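PDB 4N7B: LytB from Plasmodium falciparum, which reduces (E)-4-hydroxy-3-methylbut-2-enyl diphosphate to isopentenyl and dimethylallyl diphosphate with an iron-sulfur cluster, the last step of the apicoplast isoprenoid precursor pathway. Local coordinates for residues A[332-346]-A[371-385]. Residues are numbered along the deposited sequence; the frame is centred on the assembly and turned at random. Where two conformers were deposited one is given.
Sequences NYDIILIGYKNHVEV and FPLNKKLFYVTQTTL. With F3S (Fe3-s4 cluster), chain B; SO4 (sulfate ion), chain C.
Strands 334-338 and 377-381 run parallel, their axes approaching to 4.6 Å at 25° to each other, tied by six backbone hydrogen bonds from Asp334 N to Lys376 O through Gln382 N to Ile338 O. Beta-branched Ile336, Ile338 and Thr381 suit the extended chain and, with Tyr379, pack against helix 387-400, while on the other face Leu337 CD1 meets Val380 CG1 at 3.6 Å. Lys376 lays CB over one face of the Tyr333 ring, a CH-pi contact; its aliphatic part covers the ring while NZ reaches Tyr333 OH, 3.1 Å away. Glu405 salt-bridges Lys376 NZ and hydrogen-bonds Tyr333 OH. These are the central strands of a four-stranded parallel alpha/beta sheet, whose C-terminal ends contribute one side of this IspH-family active site. There Gln382, fully extended, takes the Tyr340 N-H on OE1 (2.9 Å) and sets NE2 over the His343 ring. His343 caps helix 344-350 through ND1, leaving NE2 to donate to sulfate O3 (2.9 Å), consistent with its predicted role in binding substrate diphosphate. Glu345, the probable proton donor, extends with CG anti to N (chi1 -179°); OE2 accepts from Thr383 N through its syn lone pair, and OE1 from Thr383 OG1 (2.9 Å). Thr383 OG1 lies 3.4 Å from cluster sulfur S4.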
loop_
_atom_site.group_PDB
_atom_site.type_symbol
_atom_site.label_atom_id
_atom_site.label_comp_id
_atom_site.label_asym_id
_atom_site.label_seq_id
_atom_site.Cartn_x
_atom_site.Cartn_y
_atom_site.Cartn_z
ATOM N N ASN A 332 23.797 15.926 -2.674
ATOM C CA ASN A 332 24.375 15.556 -3.970
ATOM C C ASN A 332 24.565 14.046 -4.184
ATOM O O ASN A 332 25.553 13.615 -4.789
ATOM C CB ASN A 332 25.698 16.280 -4.203
ATOM C CG ASN A 332 26.066 16.339 -5.672
ATOM O OD1 ASN A 332 25.202 16.577 -6.521
ATOM N ND2 ASN A 332 27.348 16.111 -5.988
ATOM N N TYR A 333 23.629 13.254 -3.673
ATOM C CA TYR A 333 23.547 11.851 -4.021
ATOM C C TYR A 333 22.663 11.731 -5.245
ATOM O O TYR A 333 21.739 12.514 -5.427
ATOM C CB TYR A 333 22.859 11.054 -2.918
ATOM C CG TYR A 333 23.696 10.692 -1.715
ATOM C CD1 TYR A 333 24.115 11.656 -0.809
ATOM C CD2 TYR A 333 24.012 9.368 -1.454
ATOM C CE1 TYR A 333 24.845 11.311 0.304
ATOM C CE2 TYR A 333 24.747 9.012 -0.346
ATOM C CZ TYR A 333 25.155 9.982 0.541
ATOM O OH TYR A 333 25.899 9.619 1.652
ATOM N N ASP A 334 22.918 10.738 -6.078
ATOM C CA ASP A 334 21.918 10.363 -7.050
ATOM C C ASP A 334 21.117 9.284 -6.372
ATOM O O ASP A 334 21.640 8.566 -5.529
ATOM C CB ASP A 334 22.538 9.863 -8.348
ATOM C CG ASP A 334 22.559 10.933 -9.425
ATOM O OD1 ASP A 334 22.871 12.098 -9.098
ATOM O OD2 ASP A 334 22.250 10.613 -10.594
ATOM N N ILE A 335 19.847 9.171 -6.726
ATOM C CA ILE A 335 18.958 8.287 -6.003
ATOM C C ILE A 335 18.411 7.188 -6.887
ATOM O O ILE A 335 17.891 7.463 -7.966
ATOM C CB ILE A 335 17.792 9.069 -5.407
ATOM C CG1 ILE A 335 18.227 9.711 -4.084
ATOM C CG2 ILE A 335 16.622 8.144 -5.126
ATOM C CD1 ILE A 335 18.291 11.182 -4.138
ATOM N N ILE A 336 18.526 5.945 -6.426
ATOM C CA ILE A 336 17.940 4.822 -7.145
ATOM C C ILE A 336 16.647 4.427 -6.462
ATOM O O ILE A 336 16.640 4.114 -5.286
ATOM C CB ILE A 336 18.863 3.600 -7.200
ATOM C CG1 ILE A 336 19.890 3.735 -8.322
ATOM C CG2 ILE A 336 18.073 2.374 -7.568
ATOM C CD1 ILE A 336 20.896 4.791 -8.118
ATOM N N LEU A 337 15.555 4.444 -7.211
ATOM C CA LEU A 337 14.237 4.165 -6.670
ATOM C C LEU A 337 13.751 2.830 -7.208
ATOM O O LEU A 337 13.399 2.737 -8.374
ATOM C CB LEU A 337 13.267 5.264 -7.091
ATOM C CG LEU A 337 11.781 5.053 -6.771
ATOM C CD1 LEU A 337 11.588 4.589 -5.352
ATOM C CD2 LEU A 337 11.031 6.347 -7.005
ATOM N N ILE A 338 13.759 1.795 -6.371
ATOM C CA ILE A 338 13.279 0.477 -6.792
ATOM C C ILE A 338 11.759 0.404 -6.646
ATOM O O ILE A 338 11.229 0.525 -5.553
ATOM C CB ILE A 338 13.887 -0.627 -5.918
ATOM C CG1 ILE A 338 15.407 -0.469 -5.853
ATOM C CG2 ILE A 338 13.514 -1.982 -6.464
ATOM C CD1 ILE A 338 16.102 -1.514 -5.008
ATOM N N GLY A 339 11.047 0.237 -7.741
ATOM C CA GLY A 339 9.603 0.172 -7.664
ATOM C C GLY A 339 9.068 0.150 -9.068
ATOM O O GLY A 339 9.862 0.170 -10.010
ATOM N N TYR A 340 7.750 0.119 -9.224
ATOM C CA TYR A 340 7.142 0.012 -10.550
ATOM C C TYR A 340 6.794 1.384 -11.124
ATOM O O TYR A 340 6.064 2.154 -10.504
ATOM C CB TYR A 340 5.907 -0.875 -10.468
ATOM C CG TYR A 340 6.262 -2.281 -10.049
ATOM C CD1 TYR A 340 6.854 -3.157 -10.951
ATOM C CD2 TYR A 340 6.057 -2.719 -8.745
ATOM C CE1 TYR A 340 7.202 -4.445 -10.585
ATOM C CE2 TYR A 340 6.401 -4.016 -8.363
ATOM C CZ TYR A 340 6.972 -4.876 -9.294
ATOM O OH TYR A 340 7.317 -6.165 -8.942
ATOM N N LYS A 341 7.341 1.669 -12.309
ATOM C CA LYS A 341 7.298 3.000 -12.931
ATOM C C LYS A 341 5.925 3.676 -12.976
ATOM O O LYS A 341 5.820 4.899 -12.881
ATOM C CB LYS A 341 7.817 2.911 -14.373
ATOM C CG LYS A 341 9.309 2.681 -14.495
ATOM C CD LYS A 341 9.763 2.784 -15.972
ATOM C CE LYS A 341 11.200 2.252 -16.177
ATOM N NZ LYS A 341 12.261 2.933 -15.340
ATOM N N ASN A 342 4.869 2.897 -13.133
ATOM C CA ASN A 342 3.550 3.491 -13.301
ATOM C C ASN A 342 2.656 3.403 -12.058
ATOM O O ASN A 342 1.445 3.618 -12.146
ATOM C CB ASN A 342 2.859 2.859 -14.507
ATOM C CG ASN A 342 3.466 3.310 -15.827
ATOM O OD1 ASN A 342 3.549 4.509 -16.107
ATOM N ND2 ASN A 342 3.908 2.351 -16.634
ATOM N N HIS A 343 3.245 3.086 -10.908
ATOM C CA HIS A 343 2.503 3.110 -9.646
ATOM C C HIS A 343 2.506 4.533 -9.093
ATOM O O HIS A 343 3.563 5.159 -9.028
ATOM C CB HIS A 343 3.136 2.149 -8.634
ATOM C CG HIS A 343 2.265 1.861 -7.454
ATOM N ND1 HIS A 343 2.095 2.760 -6.422
ATOM C CD2 HIS A 343 1.511 0.781 -7.136
ATOM C CE1 HIS A 343 1.278 2.249 -5.524
ATOM N NE2 HIS A 343 0.905 1.047 -5.932
ATOM N N VAL A 344 1.341 5.054 -8.692
ATOM C CA VAL A 344 1.260 6.449 -8.219
ATOM C C VAL A 344 2.241 6.787 -7.091
ATOM O O VAL A 344 2.789 7.895 -7.053
ATOM C CB VAL A 344 -0.164 6.849 -7.765
ATOM C CG1 VAL A 344 -1.069 6.931 -8.953
ATOM C CG2 VAL A 344 -0.704 5.871 -6.760
ATOM N N GLU A 345 2.444 5.861 -6.160
ATOM C CA GLU A 345 3.426 6.070 -5.104
ATOM C C GLU A 345 4.828 6.327 -5.631
ATOM O O GLU A 345 5.550 7.193 -5.130
ATOM C CB GLU A 345 3.483 4.885 -4.140
ATOM C CG GLU A 345 4.491 5.128 -3.027
ATOM C CD GLU A 345 4.825 3.885 -2.259
ATOM O OE1 GLU A 345 3.888 3.112 -1.914
ATOM O OE2 GLU A 345 6.039 3.681 -2.004
ATOM N N VAL A 346 5.223 5.545 -6.618
ATOM C CA VAL A 346 6.565 5.647 -7.173
ATOM C C VAL A 346 6.724 6.954 -7.929
ATOM O O VAL A 346 7.746 7.634 -7.818
ATOM C CB VAL A 346 6.849 4.472 -8.096
ATOM C CG1 VAL A 346 8.152 4.686 -8.864
ATOM C CG2 VAL A 346 6.887 3.170 -7.286
ATOM N N PHE A 371 27.473 5.424 -13.550
ATOM C CA PHE A 371 27.830 6.595 -12.759
ATOM C C PHE A 371 29.334 6.684 -12.618
ATOM O O PHE A 371 30.014 5.662 -12.558
ATOM C CB PHE A 371 27.235 6.513 -11.352
ATOM C CG PHE A 371 25.735 6.436 -11.325
ATOM C CD1 PHE A 371 24.969 7.573 -11.492
ATOM C CD2 PHE A 371 25.097 5.228 -11.120
ATOM C CE1 PHE A 371 23.587 7.509 -11.455
ATOM C CE2 PHE A 371 23.717 5.155 -11.091
ATOM C CZ PHE A 371 22.959 6.297 -11.262
ATOM N N PRO A 372 29.862 7.914 -12.550
ATOM C CA PRO A 372 31.259 8.114 -12.157
ATOM C C PRO A 372 31.553 7.372 -10.860
ATOM O O PRO A 372 30.639 7.095 -10.076
ATOM C CB PRO A 372 31.343 9.623 -11.940
ATOM C CG PRO A 372 30.291 10.192 -12.829
ATOM C CD PRO A 372 29.173 9.187 -12.824
ATOM N N LEU A 373 32.821 7.058 -10.636
ATOM C CA LEU A 373 33.205 6.194 -9.530
ATOM C C LEU A 373 33.138 6.909 -8.179
ATOM O O LEU A 373 33.019 6.272 -7.131
ATOM C CB LEU A 373 34.619 5.670 -9.766
ATOM C CG LEU A 373 35.006 4.508 -8.859
ATOM C CD1 LEU A 373 34.153 3.282 -9.187
ATOM C CD2 LEU A 373 36.492 4.212 -8.993
ATOM N N ASN A 374 33.206 8.234 -8.215
ATOM C CA ASN A 374 33.197 9.044 -7.002
ATOM C C ASN A 374 31.775 9.408 -6.576
ATOM O O ASN A 374 31.569 10.074 -5.554
ATOM C CB ASN A 374 34.021 10.321 -7.218
ATOM C CG ASN A 374 33.423 11.237 -8.280
ATOM O OD1 ASN A 374 32.578 10.819 -9.073
ATOM N ND2 ASN A 374 33.868 12.493 -8.304
ATOM N N LYS A 375 30.794 8.958 -7.355
ATOM C CA LYS A 375 29.422 9.430 -7.199
ATOM C C LYS A 375 28.703 8.699 -6.080
ATOM O O LYS A 375 28.577 7.481 -6.100
ATOM C CB LYS A 375 28.639 9.291 -8.509
ATOM C CG LYS A 375 27.140 9.532 -8.371
ATOM C CD LYS A 375 26.837 10.843 -7.649
ATOM C CE LYS A 375 26.831 12.030 -8.582
ATOM N NZ LYS A 375 26.031 13.139 -7.990
ATOM N N LYS A 376 28.218 9.458 -5.108
ATOM C CA LYS A 376 27.497 8.882 -3.995
ATOM C C LYS A 376 26.080 8.477 -4.411
ATOM O O LYS A 376 25.359 9.238 -5.069
ATOM C CB LYS A 376 27.463 9.883 -2.852
ATOM C CG LYS A 376 28.844 10.357 -2.434
ATOM C CD LYS A 376 28.958 10.403 -0.920
ATOM C CE LYS A 376 29.079 8.992 -0.320
ATOM N NZ LYS A 376 28.902 8.985 1.171
ATOM N N LEU A 377 25.682 7.274 -4.020
ATOM C CA LEU A 377 24.382 6.747 -4.408
ATOM C C LEU A 377 23.609 6.324 -3.189
ATOM O O LEU A 377 24.173 5.826 -2.222
ATOM C CB LEU A 377 24.535 5.541 -5.337
ATOM C CG LEU A 377 25.289 5.827 -6.640
ATOM C CD1 LEU A 377 25.444 4.538 -7.436
ATOM C CD2 LEU A 377 24.577 6.899 -7.465
ATOM N N PHE A 378 22.301 6.505 -3.265
ATOM C CA PHE A 378 21.399 6.178 -2.184
ATOM C C PHE A 378 20.202 5.515 -2.835
ATOM O O PHE A 378 19.688 6.014 -3.840
ATOM C CB PHE A 378 20.958 7.460 -1.491
ATOM C CG PHE A 378 20.292 7.247 -0.146
ATOM C CD1 PHE A 378 21.055 7.098 1.007
ATOM C CD2 PHE A 378 18.908 7.227 -0.030
ATOM C CE1 PHE A 378 20.451 6.921 2.246
ATOM C CE2 PHE A 378 18.296 7.055 1.217
ATOM C CZ PHE A 378 19.069 6.900 2.348
ATOM N N TYR A 379 19.763 4.386 -2.297
ATOM C CA TYR A 379 18.596 3.751 -2.845
ATOM C C TYR A 379 17.452 3.749 -1.864
ATOM O O TYR A 379 17.626 3.814 -0.657
ATOM C CB TYR A 379 18.895 2.332 -3.352
ATOM C CG TYR A 379 18.917 1.222 -2.306
ATOM C CD1 TYR A 379 17.740 0.617 -1.878
ATOM C CD2 TYR A 379 20.124 0.751 -1.779
ATOM C CE1 TYR A 379 17.757 -0.404 -0.942
ATOM C CE2 TYR A 379 20.148 -0.272 -0.845
ATOM C CZ TYR A 379 18.957 -0.840 -0.429
ATOM O OH TYR A 379 18.957 -1.856 0.505
ATOM N N VAL A 380 16.268 3.622 -2.425
ATOM C CA VAL A 380 15.044 3.752 -1.696
ATOM C C VAL A 380 14.088 2.820 -2.442
ATOM O O VAL A 380 14.384 2.439 -3.581
ATOM C CB VAL A 380 14.667 5.251 -1.714
ATOM C CG1 VAL A 380 13.359 5.504 -2.403
ATOM C CG2 VAL A 380 14.711 5.811 -0.330
ATOM N N THR A 381 12.964 2.427 -1.840
ATOM C CA THR A 381 12.045 1.522 -2.523
ATOM C C THR A 381 10.592 1.916 -2.320
ATOM O O THR A 381 10.237 2.626 -1.375
ATOM C CB THR A 381 12.221 0.027 -2.091
ATOM O OG1 THR A 381 11.527 -0.240 -0.870
ATOM C CG2 THR A 381 13.671 -0.320 -1.905
ATOM N N GLN A 382 9.756 1.439 -3.229
ATOM C CA GLN A 382 8.316 1.398 -3.031
ATOM C C GLN A 382 8.009 0.665 -1.716
ATOM O O GLN A 382 8.633 -0.349 -1.393
ATOM C CB GLN A 382 7.687 0.655 -4.208
ATOM C CG GLN A 382 6.185 0.757 -4.337
ATOM C CD GLN A 382 5.700 0.151 -5.636
ATOM O OE1 GLN A 382 6.450 0.070 -6.598
ATOM N NE2 GLN A 382 4.453 -0.296 -5.667
ATOM N N THR A 383 7.024 1.155 -0.973
ATOM C CA THR A 383 6.743 0.637 0.372
ATOM C C THR A 383 6.121 -0.745 0.386
ATOM O O THR A 383 6.163 -1.429 1.404
ATOM C CB THR A 383 5.776 1.556 1.136
ATOM O OG1 THR A 383 4.514 1.611 0.451
ATOM C CG2 THR A 383 6.338 2.941 1.241
ATOM N N THR A 384 5.553 -1.156 -0.743
ATOM C CA THR A 384 4.728 -2.352 -0.820
ATOM C C THR A 384 5.310 -3.486 -1.679
ATOM O O THR A 384 4.582 -4.379 -2.096
ATOM C CB THR A 384 3.377 -1.993 -1.425
ATOM O OG1 THR A 384 3.593 -1.227 -2.612
ATOM C CG2 THR A 384 2.540 -1.178 -0.437
ATOM N N LEU A 385 6.615 -3.485 -1.914
ATOM C CA LEU A 385 7.224 -4.517 -2.743
ATOM C C LEU A 385 7.153 -5.913 -2.100
ATOM O O LEU A 385 6.909 -6.065 -0.902
ATOM C CB LEU A 385 8.687 -4.164 -3.010
ATOM C CG LEU A 385 8.901 -2.877 -3.812
ATOM C CD1 LEU A 385 10.377 -2.696 -4.089
ATOM C CD2 LEU A 385 8.104 -2.919 -5.117
HETATM FE FE1 F3S B . -0.178 1.061 4.681
HETATM FE FE3 F3S B . 1.496 3.167 4.791
HETATM FE FE4 F3S B . 2.395 0.670 4.370
HETATM S S1 F3S B . -0.393 2.994 3.673
HETATM S S2 F3S B . 0.767 -0.409 3.302
HETATM S S3 F3S B . 1.415 1.478 6.180
HETATM S S4 F3S B . 3.130 2.520 3.437
HETATM S S SO4 C . -0.895 -0.329 -2.898
HETATM O O1 SO4 C . -0.120 0.871 -2.618
HETATM O O2 SO4 C . -2.240 -0.202 -2.327
HETATM O O3 SO4 C . -0.976 -0.455 -4.351
HETATM O O4 SO4 C . -0.267 -1.551 -2.362
HETATM O O HOH W 1 28.488 12.400 -5.098
#